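Mandelate racemase / muconate lactonizing enzyme (Burkholderia pseudomallei, PDB 2POD) is of unproven function but belongs to the enolase superfamily, binds a sodium ion in its barrel domain and may act as a lyase. Local coordinates at residues I56-D59 and D64-A67; N154-R159 and M175-F180; K206-V211 and L237-T242; V292-S297 and S303-I308. All coordinates share one frame; numbering follows the deposited sequence.

Interaction 1 of 4, residues I56-D59 and D64-A67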
loop_
_atom_site.group_PDB
_atom_site.type_symbol
_atom_site.label_atom_id
_atom_site.label_comp_id
_atom_site.label_asym_id
_atom_site.label_seq_id
_atom_site.Cartn_x
_atom_site.Cartn_y
_atom_site.Cartn_z
ATOM N N ILE B 56 21.547 21.955 36.230
ATOM C CA ILE B 56 22.010 22.540 37.486
ATOM C C ILE B 56 20.984 23.518 38.063
ATOM O O ILE B 56 20.563 24.465 37.395
ATOM C CB ILE B 56 23.442 23.150 37.342
ATOM C CG1 ILE B 56 24.485 22.041 37.540
ATOM C CG2 ILE B 56 23.696 24.285 38.354
ATOM C CD1 ILE B 56 25.762 22.210 36.746
ATOM N N GLY B 57 20.563 23.247 39.297
ATOM C CA GLY B 57 19.512 24.024 39.948
ATOM C C GLY B 57 18.134 23.380 39.915
ATOM O O GLY B 57 17.217 23.843 40.599
ATOM N N GLU B 58 17.988 22.310 39.128
ATOM C CA GLU B 58 16.685 21.674 38.892
ATOM C C GLU B 58 16.423 20.523 39.862
ATOM O O GLU B 58 17.355 19.945 40.413
ATOM C CB GLU B 58 16.589 21.164 37.452
ATOM C CG GLU B 58 16.649 22.254 36.384
ATOM C CD GLU B 58 15.275 22.786 36.005
ATOM O OE1 GLU B 58 14.261 22.116 36.307
ATOM O OE2 GLU B 58 15.209 23.876 35.397
ATOM N N ASP B 59 15.147 20.207 40.061
ATOM C CA ASP B 59 14.701 18.946 40.670
ATOM C C ASP B 59 15.092 17.739 39.811
ATOM O O ASP B 59 14.623 17.617 38.688
ATOM C CB ASP B 59 13.170 18.992 40.819
ATOM C CG ASP B 59 12.638 18.045 41.886
ATOM O OD1 ASP B 59 13.231 16.962 42.132
ATOM O OD2 ASP B 59 11.598 18.403 42.477
ATOM N N ASP B 64 11.222 12.525 33.338
ATOM C CA ASP B 64 10.534 12.743 32.065
ATOM C C ASP B 64 10.658 14.168 31.524
ATOM O O ASP B 64 10.834 14.357 30.314
ATOM C CB ASP B 64 9.053 12.351 32.168
ATOM C CG ASP B 64 8.823 10.847 32.032
ATOM O OD1 ASP B 64 9.692 10.126 31.482
ATOM O OD2 ASP B 64 7.759 10.382 32.477
ATOM N N ARG B 65 10.574 15.157 32.415
ATOM C CA ARG B 65 10.672 16.567 32.022
ATOM C C ARG B 65 12.059 16.900 31.480
ATOM O O ARG B 65 12.181 17.597 30.470
ATOM C CB ARG B 65 10.311 17.499 33.181
ATOM C CG ARG B 65 10.280 18.979 32.814
ATOM C CD ARG B 65 9.848 19.841 33.992
ATOM N NE ARG B 65 10.923 20.716 34.460
ATOM C CZ ARG B 65 11.122 21.961 34.032
ATOM N NH1 ARG B 65 10.325 22.499 33.121
ATOM N NH2 ARG B 65 12.129 22.670 34.513
ATOM N N HIS B 66 13.094 16.381 32.138
ATOM C CA HIS B 66 14.475 16.708 31.770
ATOM C C HIS B 66 14.926 16.038 30.492
ATOM O O HIS B 66 15.577 16.679 29.675
ATOM C CB HIS B 66 15.456 16.427 32.912
ATOM C CG HIS B 66 15.209 17.267 34.119
ATOM N ND1 HIS B 66 14.860 18.598 34.031
ATOM C CD2 HIS B 66 15.231 16.967 35.438
ATOM C CE1 HIS B 66 14.674 19.080 35.245
ATOM N NE2 HIS B 66 14.894 18.112 36.116
ATOM N N ALA B 67 14.558 14.764 30.326
ATOM C CA ALA B 67 14.758 14.023 29.074
ATOM C C ALA B 67 14.214 14.764 27.858
ATOM O O ALA B 67 14.878 14.833 26.830
ATOM C CB ALA B 67 14.142 12.627 29.165
#
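His-66 and Glu-58 bury most of this contact between the loop 56-59 and the helix turn 64-67, with Arg-65 next. The imidazole of His-66 points its edge at the loop: NE2 donates to the backbone O of Asp-59 at 2.6 Å, with an N-H...O angle of 155°. That oxygen lies within 6° of the ring plane, while the donor is tilted from the carbonyl plane. Beside it, ring atom CE1 approaches OE1 of Glu-58 at 3.2 Å, and the carboxylate stands nearly upright to the imidazole. The same carboxylate oxygen accepts from NH2 of Arg-65 at 2.8 Å, a salt bridge formed on the syn side and lying in the guanidinium plane. A bend at chi2 (-91°) curls the Glu-58 chain so that CB rests 3.6 Å from His-66 CE1 while OE1 still reaches the arginine. A weak bond from Arg-69 NH1 to ND1 is consistent with a neutral ring protonated at NE2. Arg-65 also packs on Lys-112 of the second subunit. The contact ties the connection after helix 40-55 to the first turns of helix 63-69 in the N-terminal domain, and backbone bonds from Gly-57 and Glu-58 to Ile-5 join the loop to strand 5-13.

Interaction 2 of 4, residues N154-R159 and M175-F180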
loop_
_atom_site.group_PDB
_atom_site.type_symbol
_atom_site.label_atom_id
_atom_site.label_comp_id
_atom_site.label_asym_id
_atom_site.label_seq_id
_atom_site.Cartn_x
_atom_site.Cartn_y
_atom_site.Cartn_z
ATOM N N ASN B 154 39.197 -15.092 20.523
ATOM C CA ASN B 154 40.086 -16.064 19.892
ATOM C C ASN B 154 39.544 -17.480 19.971
ATOM O O ASN B 154 39.732 -18.270 19.045
ATOM C CB ASN B 154 41.493 -15.996 20.495
ATOM C CG ASN B 154 42.342 -14.897 19.876
ATOM O OD1 ASN B 154 42.626 -14.912 18.674
ATOM N ND2 ASN B 154 42.752 -13.936 20.700
ATOM N N ALA B 155 38.862 -17.784 21.075
ATOM C CA ALA B 155 38.154 -19.047 21.234
ATOM C C ALA B 155 37.121 -19.315 20.127
ATOM O O ALA B 155 37.165 -20.379 19.516
ATOM C CB ALA B 155 37.528 -19.157 22.619
ATOM N N PHE B 156 36.228 -18.362 19.842
ATOM C CA PHE B 156 35.256 -18.567 18.753
ATOM C C PHE B 156 35.827 -18.609 17.336
ATOM O O PHE B 156 35.271 -19.277 16.457
ATOM C CB PHE B 156 33.964 -17.726 18.886
ATOM C CG PHE B 156 34.012 -16.341 18.252
ATOM C CD1 PHE B 156 33.990 -15.206 19.056
ATOM C CD2 PHE B 156 33.983 -16.171 16.867
ATOM C CE1 PHE B 156 33.993 -13.928 18.501
ATOM C CE2 PHE B 156 33.998 -14.895 16.297
ATOM C CZ PHE B 156 33.998 -13.770 17.116
ATOM N N LEU B 157 36.937 -17.906 17.130
ATOM C CA LEU B 157 37.611 -17.887 15.836
ATOM C C LEU B 157 38.220 -19.234 15.463
ATOM O O LEU B 157 38.248 -19.598 14.288
ATOM C CB LEU B 157 38.668 -16.781 15.789
ATOM C CG LEU B 157 38.116 -15.362 15.610
ATOM C CD1 LEU B 157 39.121 -14.312 16.069
ATOM C CD2 LEU B 157 37.676 -15.113 14.169
ATOM N N HIS B 158 38.690 -19.973 16.466
ATOM C CA HIS B 158 39.596 -21.095 16.230
ATOM C C HIS B 158 39.127 -22.407 16.857
ATOM O O HIS B 158 39.118 -23.445 16.192
ATOM C CB HIS B 158 41.020 -20.740 16.675
ATOM C CG HIS B 158 41.525 -19.455 16.095
ATOM N ND1 HIS B 158 41.693 -19.266 14.740
ATOM C CD2 HIS B 158 41.875 -18.288 16.684
ATOM C CE1 HIS B 158 42.136 -18.042 14.519
ATOM N NE2 HIS B 158 42.254 -17.426 15.682
ATOM N N ARG B 159 38.754 -22.305 18.240
ATOM C CA ARG B 159 38.399 -23.461 19.079
ATOM C C ARG B 159 36.955 -23.325 19.575
ATOM O O ARG B 159 36.695 -23.309 20.782
ATOM C CB ARG B 159 39.362 -23.599 20.279
ATOM C CG ARG B 159 40.789 -23.058 20.039
ATOM C CD ARG B 159 41.633 -23.023 21.321
ATOM N NE ARG B 159 41.407 -21.839 22.173
ATOM C CZ ARG B 159 41.792 -20.587 21.882
ATOM N NH1 ARG B 159 42.412 -20.302 20.735
ATOM N NH2 ARG B 159 41.542 -19.597 22.743
HETATM N N MSE B 175 25.367 -18.070 23.208
HETATM C CA MSE B 175 26.512 -17.221 22.836
HETATM C C MSE B 175 26.213 -16.309 21.653
HETATM O O MSE B 175 25.496 -16.693 20.726
HETATM C CB MSE B 175 27.748 -18.043 22.467
HETATM C CG MSE B 175 27.821 -19.416 23.054
HETATM SE SE MSE B 175 28.566 -20.769 21.865
HETATM C CE MSE B 175 30.087 -19.791 21.120
ATOM N N LYS B 176 26.813 -15.121 21.673
ATOM C CA LYS B 176 26.918 -14.278 20.490
ATOM C C LYS B 176 28.325 -14.249 19.905
ATOM O O LYS B 176 29.298 -13.960 20.604
ATOM C CB LYS B 176 26.460 -12.855 20.795
ATOM C CG LYS B 176 26.231 -12.011 19.552
ATOM C CD LYS B 176 25.305 -10.861 19.845
ATOM C CE LYS B 176 26.070 -9.691 20.424
ATOM N NZ LYS B 176 25.146 -8.622 20.896
ATOM N N ILE B 177 28.420 -14.544 18.613
ATOM C CA ILE B 177 29.694 -14.494 17.898
ATOM C C ILE B 177 29.614 -13.586 16.660
ATOM O O ILE B 177 28.523 -13.222 16.228
ATOM C CB ILE B 177 30.181 -15.910 17.521
ATOM C CG1 ILE B 177 29.173 -16.595 16.592
ATOM C CG2 ILE B 177 30.393 -16.748 18.790
ATOM C CD1 ILE B 177 29.714 -17.817 15.901
ATOM N N TRP B 178 30.769 -13.216 16.103
ATOM C CA TRP B 178 30.797 -12.376 14.908
ATOM C C TRP B 178 31.841 -12.719 13.832
ATOM O O TRP B 178 32.624 -11.851 13.440
ATOM C CB TRP B 178 30.863 -10.891 15.284
ATOM C CG TRP B 178 31.947 -10.531 16.251
ATOM C CD1 TRP B 178 33.194 -10.056 15.950
ATOM C CD2 TRP B 178 31.882 -10.604 17.682
ATOM N NE1 TRP B 178 33.910 -9.837 17.103
ATOM C CE2 TRP B 178 33.130 -10.166 18.179
ATOM C CE3 TRP B 178 30.894 -11.001 18.593
ATOM C CZ2 TRP B 178 33.410 -10.107 19.544
ATOM C CZ3 TRP B 178 31.177 -10.952 19.941
ATOM C CH2 TRP B 178 32.420 -10.497 20.406
ATOM N N PRO B 179 31.822 -13.966 13.300
ATOM C CA PRO B 179 32.910 -14.421 12.422
ATOM C C PRO B 179 32.932 -13.874 10.976
ATOM O O PRO B 179 33.877 -14.160 10.239
ATOM C CB PRO B 179 32.725 -15.937 12.407
ATOM C CG PRO B 179 31.273 -16.135 12.613
ATOM C CD PRO B 179 30.798 -15.013 13.482
ATOM N N PHE B 180 31.916 -13.108 10.574
ATOM C CA PHE B 180 31.846 -12.561 9.210
ATOM C C PHE B 180 32.526 -11.199 9.102
ATOM O O PHE B 180 32.787 -10.714 8.004
ATOM C CB PHE B 180 30.394 -12.472 8.719
ATOM C CG PHE B 180 29.669 -13.793 8.710
ATOM C CD1 PHE B 180 28.917 -14.193 9.807
ATOM C CD2 PHE B 180 29.747 -14.632 7.609
ATOM C CE1 PHE B 180 28.252 -15.403 9.807
ATOM C CE2 PHE B 180 29.096 -15.855 7.600
ATOM C CZ PHE B 180 28.343 -16.240 8.698
#
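Phe-156 lays one face of its ring over Ile-177, whose CB stands 3.9 Å from the ring centroid and only 13° off the normal, a CH-pi contact. The methyl CG2 of Ile-177 sits farther back along the phenylalanine, 3.7 Å from Phe-156 CG and close to CB as well. The far end of the ring meets Trp-178 differently. Here Phe-156 directs its edge at the indole face in a T-shaped pair, with the centroids of the phenyl and the five-membered ring 5.0 Å apart and the planes at 70°; CZ of Phe-156 lies 3.8 Å from CD2 of Trp-178. It also comes close to the backbone, CZ reaching the N of Trp-178 at 3.4 Å. Pro-179 adds a looser contact, its CB 4.2 Å from Phe-156 CE2. With chi1 of 89°, Phe-156 CG stands between its own backbone N and carbonyl carbon, which carries the ring across to the strand end. No hydrogen bond crosses the interface; the side-chain contacts are aliphatic and aromatic. The side chain of Trp-178 is about 7 Å from the bound sodium ion and makes a second edge-to-face pair with His-222. The contact sets helix 152-158 against the end of barrel strand 174-177, which pairs in parallel with strands 117-122 and 216-220; Leu-163 of helix 160-170 and Phe-204 of helix 202-210 pack alongside.

Interaction 3 of 4, residues K206-V211 and L237-T242; sequences KIRRAV and LREYET
Arg-208 reaches from helix 202-210 of the enolase-type beta/alpha barrel to Glu-239 and Tyr-240 in the connection between helix 227-237 and strand 244-246. From CB, which points toward that connection, the aliphatic chain bends at chi2 and again at chi3, bringing the guanidinium against the tyrosine. NE lies 4.2 Å from Tyr-240 CE1, a marginal approach. CZ is closer, 3.5 Å from the same CE1, which sits over one guanidinium face, offset toward its rim. The planes are inclined by 29°, and CE1 lies off-centre, so this is no parallel stack. NH1 comes 3.5 Å from Tyr-240 CD1 and makes a weak, bent bond to Glu-239 OE1. Glu-239 leaves its backbone with CG opposite the N (chi1 -163°) and runs extended to the arginine, its carboxylate nearly coplanar with the guanidinium. This is a surface contact in which one carboxylate oxygen takes both amino groups unequally. Around it, Glu-205 on the same helix makes a long, weak ion pair with Arg-208 and a weak hydrogen bond with the hydroxyl of Tyr-240. The main salt bridge runs from Arg-208 NH2 to Glu-239 OE1 at 2.8 Å, nearly straight at 170° and in the guanidinium plane.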
loop_
_atom_site.group_PDB
_atom_site.type_symbol
_atom_site.label_atom_id
_atom_site.label_comp_id
_atom_site.label_asym_id
_atom_site.label_seq_id
_atom_site.Cartn_x
_atom_site.Cartn_y
_atom_site.Cartn_z
ATOM N N LYS B 206 31.426 -26.360 14.136
ATOM C CA LYS B 206 32.149 -26.817 15.323
ATOM C C LYS B 206 31.250 -26.943 16.550
ATOM O O LYS B 206 31.257 -27.976 17.221
ATOM C CB LYS B 206 33.335 -25.896 15.625
ATOM C CG LYS B 206 34.624 -26.310 14.927
ATOM C CD LYS B 206 35.727 -25.273 15.100
ATOM C CE LYS B 206 37.108 -25.884 14.873
ATOM N NZ LYS B 206 37.434 -26.070 13.429
ATOM N N ILE B 207 30.462 -25.904 16.822
ATOM C CA ILE B 207 29.555 -25.920 17.968
ATOM C C ILE B 207 28.288 -26.756 17.741
ATOM O O ILE B 207 27.679 -27.238 18.699
ATOM C CB ILE B 207 29.270 -24.494 18.565
ATOM C CG1 ILE B 207 27.897 -23.952 18.181
ATOM C CG2 ILE B 207 30.347 -23.507 18.212
ATOM C CD1 ILE B 207 26.984 -23.856 19.362
ATOM N N ARG B 208 27.915 -26.939 16.475
ATOM C CA ARG B 208 26.860 -27.877 16.096
ATOM C C ARG B 208 27.227 -29.316 16.473
ATOM O O ARG B 208 26.387 -30.065 16.973
ATOM C CB ARG B 208 26.558 -27.770 14.598
ATOM C CG ARG B 208 25.072 -27.777 14.243
ATOM C CD ARG B 208 24.676 -28.984 13.396
ATOM N NE ARG B 208 25.416 -29.059 12.132
ATOM C CZ ARG B 208 24.997 -28.560 10.969
ATOM N NH1 ARG B 208 23.830 -27.934 10.878
ATOM N NH2 ARG B 208 25.752 -28.691 9.886
ATOM N N ARG B 209 28.486 -29.688 16.249
ATOM C CA ARG B 209 28.992 -31.000 16.646
ATOM C C ARG B 209 29.181 -31.147 18.158
ATOM O O ARG B 209 28.904 -32.211 18.713
ATOM C CB ARG B 209 30.292 -31.326 15.909
ATOM C CG ARG B 209 30.117 -32.267 14.733
ATOM C CD ARG B 209 29.883 -31.504 13.438
ATOM N NE ARG B 209 29.827 -32.395 12.280
ATOM C CZ ARG B 209 30.880 -32.756 11.549
ATOM N NH1 ARG B 209 30.717 -33.571 10.515
ATOM N NH2 ARG B 209 32.095 -32.308 11.845
ATOM N N ALA B 210 29.643 -30.079 18.813
ATOM C CA ALA B 210 29.939 -30.107 20.251
ATOM C C ALA B 210 28.690 -30.163 21.134
ATOM O O ALA B 210 28.483 -31.141 21.857
ATOM C CB ALA B 210 30.820 -28.937 20.646
ATOM N N VAL B 211 27.861 -29.123 21.069
ATOM C CA VAL B 211 26.712 -28.999 21.971
ATOM C C VAL B 211 25.351 -29.189 21.289
ATOM O O VAL B 211 24.395 -29.637 21.929
ATOM C CB VAL B 211 26.739 -27.685 22.803
ATOM C CG1 VAL B 211 27.808 -27.749 23.881
ATOM C CG2 VAL B 211 26.975 -26.492 21.924
ATOM N N LEU B 237 23.301 -19.366 6.430
ATOM C CA LEU B 237 23.107 -19.584 7.865
ATOM C C LEU B 237 21.802 -20.318 8.200
ATOM O O LEU B 237 21.608 -20.751 9.345
ATOM C CB LEU B 237 23.166 -18.253 8.621
ATOM C CG LEU B 237 24.527 -17.576 8.790
ATOM C CD1 LEU B 237 24.350 -16.237 9.474
ATOM C CD2 LEU B 237 25.471 -18.454 9.600
ATOM N N ARG B 238 20.926 -20.457 7.202
ATOM C CA ARG B 238 19.623 -21.121 7.346
ATOM C C ARG B 238 19.732 -22.546 7.890
ATOM O O ARG B 238 18.967 -22.942 8.770
ATOM C CB ARG B 238 18.886 -21.114 6.003
ATOM C CG ARG B 238 17.517 -21.781 5.994
ATOM C CD ARG B 238 16.864 -21.667 4.624
ATOM N NE ARG B 238 16.686 -20.269 4.231
ATOM C CZ ARG B 238 15.582 -19.557 4.450
ATOM N NH1 ARG B 238 14.531 -20.101 5.057
ATOM N NH2 ARG B 238 15.532 -18.290 4.056
ATOM N N GLU B 239 20.710 -23.283 7.368
ATOM C CA GLU B 239 21.045 -24.645 7.786
ATOM C C GLU B 239 21.331 -24.798 9.296
ATOM O O GLU B 239 20.930 -25.787 9.916
ATOM C CB GLU B 239 22.251 -25.107 6.969
ATOM C CG GLU B 239 22.504 -26.603 6.963
ATOM C CD GLU B 239 23.965 -26.931 6.709
ATOM O OE1 GLU B 239 24.566 -27.651 7.535
ATOM O OE2 GLU B 239 24.515 -26.464 5.690
ATOM N N TYR B 240 22.006 -23.811 9.878
ATOM C CA TYR B 240 22.495 -23.895 11.254
ATOM C C TYR B 240 21.504 -23.420 12.316
ATOM O O TYR B 240 21.846 -23.377 13.499
ATOM C CB TYR B 240 23.805 -23.115 11.397
ATOM C CG TYR B 240 24.964 -23.729 10.654
ATOM C CD1 TYR B 240 25.575 -24.892 11.120
ATOM C CD2 TYR B 240 25.452 -23.151 9.486
ATOM C CE1 TYR B 240 26.641 -25.460 10.444
ATOM C CE2 TYR B 240 26.521 -23.715 8.801
ATOM C CZ TYR B 240 27.111 -24.868 9.289
ATOM O OH TYR B 240 28.170 -25.435 8.621
ATOM N N GLU B 241 20.295 -23.057 11.888
ATOM C CA GLU B 241 19.209 -22.653 12.787
ATOM C C GLU B 241 19.655 -21.691 13.897
ATOM O O GLU B 241 19.491 -21.964 15.091
ATOM C CB GLU B 241 18.481 -23.878 13.352
ATOM C CG GLU B 241 17.178 -24.219 12.624
ATOM C CD GLU B 241 16.959 -25.720 12.427
ATOM O OE1 GLU B 241 16.030 -26.090 11.672
ATOM O OE2 GLU B 241 17.709 -26.530 13.018
ATOM N N THR B 242 20.242 -20.575 13.479
ATOM C CA THR B 242 20.712 -19.536 14.394
ATOM C C THR B 242 19.549 -18.828 15.107
ATOM O O THR B 242 18.425 -18.766 14.593
ATOM C CB THR B 242 21.591 -18.505 13.660
ATOM O OG1 THR B 242 20.890 -18.003 12.514
ATOM C CG2 THR B 242 22.892 -19.147 13.204
#

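Interaction 4 of 4, residues V292-S297 and S303-I308; sequences VMLDIS and SEARKI
Leu-294 and Ile-308 meet through their methyl groups, CD1 of Leu-294 standing 3.7 Å from CD1 of Ile-308. The other branch, Leu-294 CD2, spans two neighbours: it lies 3.8 Å from Ile-308 CG2 and 4.0 Å from Ala-305 CB. Val-292, two residues back on the strand, adds its CG1 at 4.0 Å from the same Ile-308 CG2; a chi1 of 170° swings that methyl opposite the backbone N and toward the helix. At the other end, Ile-296 presents CG2 to Ala-305 CB at 3.8 Å. The methyl of Ala-305 is thus touched by both Leu-294 and Ile-296, near where the backbones come closest, 6.1 Å between CA of Ile-296 and CA of Ala-305. Strand 292-294 and helix 303-308 run antiparallel at 170°, as expected for the first half of a beta-alpha-beta crossover leading to strand 319-321. One shell out, Phe-280 of helix 276-285 covers Val-292 and Ile-308, and Val-329 of helix 327-339 packs on Ile-296. Next to Leu-294, Asp-295 OD1 accepts from the N of Ser-297 in an Asx turn, and also from Ser-297 OG. With five buried aliphatic residues and no hydrogen bond crossing between them, cohesion probably rests on methyl packing and the exclusion of water.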
loop_
_atom_site.group_PDB
_atom_site.type_symbol
_atom_site.label_atom_id
_atom_site.label_comp_id
_atom_site.label_asym_id
_atom_site.label_seq_id
_atom_site.Cartn_x
_atom_site.Cartn_y
_atom_site.Cartn_z
ATOM N N VAL B 292 13.716 -6.599 19.442
ATOM C CA VAL B 292 14.058 -5.197 19.613
ATOM C C VAL B 292 15.254 -5.083 20.549
ATOM O O VAL B 292 15.155 -5.353 21.742
ATOM C CB VAL B 292 12.840 -4.370 20.090
ATOM C CG1 VAL B 292 13.260 -2.964 20.507
ATOM C CG2 VAL B 292 11.806 -4.299 18.965
HETATM N N MSE B 293 16.399 -4.719 19.986
HETATM C CA MSE B 293 17.593 -4.495 20.785
HETATM C C MSE B 293 17.826 -3.029 21.032
HETATM O O MSE B 293 17.383 -2.183 20.265
HETATM C CB MSE B 293 18.824 -5.115 20.144
HETATM C CG MSE B 293 19.651 -5.890 21.148
HETATM SE SE MSE B 293 21.538 -6.079 20.809
HETATM C CE MSE B 293 21.701 -4.842 19.315
ATOM N N LEU B 294 18.560 -2.745 22.098
ATOM C CA LEU B 294 18.413 -1.515 22.849
ATOM C C LEU B 294 19.676 -1.381 23.676
ATOM O O LEU B 294 20.018 -2.292 24.412
ATOM C CB LEU B 294 17.210 -1.664 23.796
ATOM C CG LEU B 294 16.436 -0.456 24.313
ATOM C CD1 LEU B 294 16.371 0.602 23.249
ATOM C CD2 LEU B 294 15.042 -0.887 24.691
ATOM N N ASP B 295 20.370 -0.257 23.559
ATOM C CA ASP B 295 21.399 0.086 24.531
ATOM C C ASP B 295 20.971 1.323 25.303
ATOM O O ASP B 295 20.833 2.384 24.710
ATOM C CB ASP B 295 22.740 0.331 23.827
ATOM C CG ASP B 295 23.896 0.501 24.800
ATOM O OD1 ASP B 295 23.897 1.482 25.573
ATOM O OD2 ASP B 295 24.820 -0.342 24.782
ATOM N N ILE B 296 20.813 1.204 26.622
ATOM C CA ILE B 296 20.339 2.334 27.436
ATOM C C ILE B 296 21.267 3.553 27.507
ATOM O O ILE B 296 20.816 4.660 27.780
ATOM C CB ILE B 296 19.758 1.930 28.841
ATOM C CG1 ILE B 296 20.794 2.023 29.966
ATOM C CG2 ILE B 296 18.958 0.622 28.791
ATOM C CD1 ILE B 296 21.721 0.859 30.086
ATOM N N SER B 297 22.551 3.360 27.224
ATOM C CA SER B 297 23.477 4.481 27.145
ATOM C C SER B 297 23.568 5.136 25.764
ATOM O O SER B 297 24.214 6.176 25.618
ATOM C CB SER B 297 24.863 4.062 27.606
ATOM O OG SER B 297 25.473 3.210 26.651
ATOM N N SER B 303 14.720 6.325 30.676
ATOM C CA SER B 303 13.544 7.056 30.208
ATOM C C SER B 303 12.979 6.628 28.859
ATOM O O SER B 303 11.799 6.335 28.762
ATOM C CB SER B 303 13.829 8.550 30.169
ATOM O OG SER B 303 13.674 9.109 31.450
ATOM N N GLU B 304 13.816 6.600 27.826
ATOM C CA GLU B 304 13.385 6.136 26.508
ATOM C C GLU B 304 13.260 4.616 26.452
ATOM O O GLU B 304 12.279 4.094 25.934
ATOM C CB GLU B 304 14.313 6.655 25.400
ATOM C CG GLU B 304 14.184 8.150 25.115
ATOM C CD GLU B 304 12.827 8.554 24.519
ATOM O OE1 GLU B 304 12.370 9.685 24.789
ATOM O OE2 GLU B 304 12.219 7.754 23.777
ATOM N N ALA B 305 14.241 3.917 27.012
ATOM C CA ALA B 305 14.267 2.453 27.007
ATOM C C ALA B 305 13.125 1.763 27.759
ATOM O O ALA B 305 12.728 0.663 27.368
ATOM C CB ALA B 305 15.623 1.937 27.490
ATOM N N ARG B 306 12.624 2.387 28.833
ATOM C CA ARG B 306 11.311 2.039 29.453
ATOM C C ARG B 306 10.248 1.834 28.384
ATOM O O ARG B 306 9.527 0.843 28.381
ATOM C CB ARG B 306 10.769 3.224 30.261
ATOM C CG ARG B 306 11.092 3.283 31.692
ATOM C CD ARG B 306 11.197 4.751 32.086
ATOM N NE ARG B 306 9.929 5.333 32.514
ATOM C CZ ARG B 306 9.665 6.638 32.519
ATOM N NH1 ARG B 306 10.578 7.519 32.103
ATOM N NH2 ARG B 306 8.479 7.067 32.934
ATOM N N LYS B 307 10.170 2.827 27.500
ATOM C CA LYS B 307 8.992 3.146 26.736
ATOM C C LYS B 307 9.084 2.390 25.420
ATOM O O LYS B 307 8.078 1.897 24.911
ATOM C CB LYS B 307 8.951 4.653 26.486
ATOM C CG LYS B 307 8.707 5.475 27.731
ATOM C CD LYS B 307 8.869 6.967 27.456
ATOM C CE LYS B 307 8.787 7.766 28.751
ATOM N NZ LYS B 307 8.967 9.228 28.514
ATOM N N ILE B 308 10.308 2.284 24.900
ATOM C CA ILE B 308 10.620 1.419 23.771
ATOM C C ILE B 308 10.230 -0.033 24.053
ATOM O O ILE B 308 9.594 -0.674 23.217
ATOM C CB ILE B 308 12.109 1.538 23.348
ATOM C CG1 ILE B 308 12.411 2.951 22.837
ATOM C CG2 ILE B 308 12.448 0.525 22.258
ATOM C CD1 ILE B 308 13.883 3.396 23.004
#

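Overall arrangement
Interaction 4 is the most central, its centre about 9 Å from the centre of the chain, and interaction 2 is also buried; both reach the barrel sheet and are apolar, interaction 4 aliphatic, interaction 2 centred on an aromatic ring. Interaction 1 is partly buried and interaction 3 at the surface; both rely on arginine-glutamate salt bridges, with a histidine-to-carbonyl bond in interaction 1 and a tyrosine beside the guanidinium in interaction 3. Interactions 2 and 3 touch, as Phe-180 packs on Leu-237 and His-158 on Lys-206. Interactions 1 and 4 are linked by Asp-64, whose OD1 forms salt bridges with Arg-306 and Lys-307, joining an N-terminal domain helix to a barrel helix. Both border the second subunit.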